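Local coordinates for 3,5-epimerase/4-reductase (Arabidopsis thaliana, PDB 4QQR), which converts dTDP-4-keto-6-deoxyglucose into dTDP-L-rhamnose by epimerising two carbons of the sugar and then reducing its keto group with NADPH, at residues 35-40 against 206-211. Sequence-based numbering, arbitrary orientation.
Sequences QGITYT and ISIEMA
I37 and I208 make the apolar part of this contact, the outer methyl CD1 of I37 lying 3.9 Å from the branch methyl CG2 of I208. The two side chains run alongside one another head to tail, the end of one beside the branch of the other. I37 reaches across because CG1 stands anti to its carbonyl carbon (chi1 -54°) and CD1 continues in an extended line. Branched, purely hydrocarbon isoleucines suit this place, since each also packs on F15 of the central sheet.

The polar part lies nearer the surface and runs through water. Q35 NE2 donates to a water at 2.8 Å, and the same water donates to E209 OE2 at 2.7 Å. The amide and carboxylate planes are only 13° apart. Q35 OE1 and E209 OE2, two acceptors, stay 4.2 Å apart; K212 NZ makes a weak hydrogen bond to Q35 OE1 and a long, weak ion pair with E209 OE2, and its charge would be expected to ease their proximity. A glutamine, donor and acceptor in one group, can serve both water and lysine.

G36, the first residue to leave helical geometry after helix 23-34, has positive phi (69°) in a Schellman motif, easy for a residue without a side chain, and turns the chain toward edge strand 38-41 of the Rossmann-type parallel sheet. Helix 200-212 packs I208 against L28 of helix 23-34 and F65 of strand 63-66, while S207 hydrogen-bonds Y111, which probably binds NADPH.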
loop_
_atom_site.group_PDB
_atom_site.type_symbol
_atom_site.label_atom_id
_atom_site.label_comp_id
_atom_site.label_asym_id
_atom_site.label_seq_id
_atom_site.Cartn_x
_atom_site.Cartn_y
_atom_site.Cartn_z
ATOM N N GLN A 35 -27.779 1.499 -22.784
ATOM C CA GLN A 35 -26.994 1.797 -23.993
ATOM C C GLN A 35 -26.785 0.578 -24.888
ATOM O O GLN A 35 -26.077 0.664 -25.894
ATOM C CB GLN A 35 -25.609 2.344 -23.640
ATOM C CG GLN A 35 -25.545 3.781 -23.185
ATOM C CD GLN A 35 -24.095 4.271 -23.121
ATOM O OE1 GLN A 35 -23.303 4.013 -24.032
ATOM N NE2 GLN A 35 -23.740 4.955 -22.035
ATOM N N GLY A 36 -27.354 -0.561 -24.509
ATOM C CA GLY A 36 -27.171 -1.775 -25.282
ATOM C C GLY A 36 -25.759 -2.353 -25.245
ATOM O O GLY A 36 -25.306 -2.952 -26.223
ATOM N N ILE A 37 -25.062 -2.187 -24.125
ATOM C CA ILE A 37 -23.742 -2.781 -23.981
ATOM C C ILE A 37 -23.795 -4.078 -23.169
ATOM O O ILE A 37 -24.323 -4.120 -22.045
ATOM C CB ILE A 37 -22.741 -1.822 -23.297
ATOM C CG1 ILE A 37 -22.688 -0.478 -24.022
ATOM C CG2 ILE A 37 -21.344 -2.463 -23.198
ATOM C CD1 ILE A 37 -21.702 0.494 -23.402
ATOM N N THR A 38 -23.227 -5.131 -23.734
ATOM C CA THR A 38 -23.093 -6.377 -23.009
ATOM C C THR A 38 -22.178 -6.190 -21.793
ATOM O O THR A 38 -21.020 -5.784 -21.928
ATOM C CB THR A 38 -22.532 -7.463 -23.926
ATOM O OG1 THR A 38 -23.452 -7.676 -25.006
ATOM C CG2 THR A 38 -22.293 -8.762 -23.160
ATOM N N TYR A 39 -22.701 -6.471 -20.606
ATOM C CA TYR A 39 -21.898 -6.358 -19.399
ATOM C C TYR A 39 -22.151 -7.550 -18.502
ATOM O O TYR A 39 -23.187 -8.186 -18.602
ATOM C CB TYR A 39 -22.266 -5.094 -18.639
ATOM C CG TYR A 39 -23.575 -5.230 -17.902
ATOM C CD1 TYR A 39 -24.786 -5.168 -18.586
ATOM C CD2 TYR A 39 -23.604 -5.424 -16.524
ATOM C CE1 TYR A 39 -25.995 -5.301 -17.915
ATOM C CE2 TYR A 39 -24.797 -5.553 -15.847
ATOM C CZ TYR A 39 -25.987 -5.494 -16.546
ATOM O OH TYR A 39 -27.178 -5.618 -15.878
ATOM N N THR A 40 -21.220 -7.836 -17.602
ATOM C CA THR A 40 -21.422 -8.910 -16.634
ATOM C C THR A 40 -20.809 -8.497 -15.304
ATOM O O THR A 40 -19.780 -7.833 -15.280
ATOM C CB THR A 40 -20.817 -10.237 -17.136
ATOM O OG1 THR A 40 -21.412 -10.586 -18.393
ATOM C CG2 THR A 40 -21.041 -11.369 -16.140
ATOM N N ILE A 206 -19.854 9.413 -18.797
ATOM C CA ILE A 206 -18.524 9.812 -19.264
ATOM C C ILE A 206 -17.466 8.752 -18.971
ATOM O O ILE A 206 -16.583 8.499 -19.779
ATOM C CB ILE A 206 -18.111 11.171 -18.624
ATOM C CG1 ILE A 206 -18.844 12.330 -19.327
ATOM C CG2 ILE A 206 -16.578 11.356 -18.626
ATOM C CD1 ILE A 206 -18.872 13.630 -18.552
ATOM N N SER A 207 -17.566 8.112 -17.814
ATOM C CA SER A 207 -16.611 7.066 -17.479
ATOM C C SER A 207 -16.732 5.877 -18.427
ATOM O O SER A 207 -15.717 5.268 -18.771
ATOM C CB SER A 207 -16.693 6.649 -16.000
ATOM O OG SER A 207 -17.829 5.862 -15.730
ATOM N N ILE A 208 -17.948 5.550 -18.864
ATOM C CA ILE A 208 -18.105 4.523 -19.903
ATOM C C ILE A 208 -17.301 4.932 -21.146
ATOM O O ILE A 208 -16.653 4.093 -21.790
ATOM C CB ILE A 208 -19.589 4.273 -20.334
ATOM C CG1 ILE A 208 -20.507 3.923 -19.150
ATOM C CG2 ILE A 208 -19.665 3.199 -21.390
ATOM C CD1 ILE A 208 -20.000 2.848 -18.242
ATOM N N GLU A 209 -17.336 6.228 -21.463
ATOM C CA GLU A 209 -16.683 6.767 -22.664
ATOM C C GLU A 209 -15.160 6.769 -22.555
ATOM O O GLU A 209 -14.461 6.646 -23.567
ATOM C CB GLU A 209 -17.185 8.189 -22.995
ATOM C CG GLU A 209 -18.683 8.255 -23.278
ATOM C CD GLU A 209 -19.093 7.401 -24.481
ATOM O OE1 GLU A 209 -18.306 7.374 -25.470
ATOM O OE2 GLU A 209 -20.185 6.759 -24.426
ATOM N N MET A 210 -14.660 6.918 -21.325
ATOM C CA MET A 210 -13.216 6.933 -21.062
ATOM C C MET A 210 -12.642 5.569 -21.352
ATOM O O MET A 210 -11.591 5.459 -21.981
ATOM C CB MET A 210 -12.926 7.345 -19.622
ATOM C CG MET A 210 -13.369 8.775 -19.313
ATOM S SD MET A 210 -12.908 9.341 -17.666
ATOM C CE MET A 210 -11.175 9.708 -17.905
ATOM N N ALA A 211 -13.359 4.540 -20.899
ATOM C CA ALA A 211 -13.079 3.151 -21.251
ATOM C C ALA A 211 -13.055 2.968 -22.771
ATOM O O ALA A 211 -12.081 2.450 -23.320
ATOM C CB ALA A 211 -14.103 2.224 -20.624
HETATM O O HOH W 1 -21.549 6.760 -22.087
#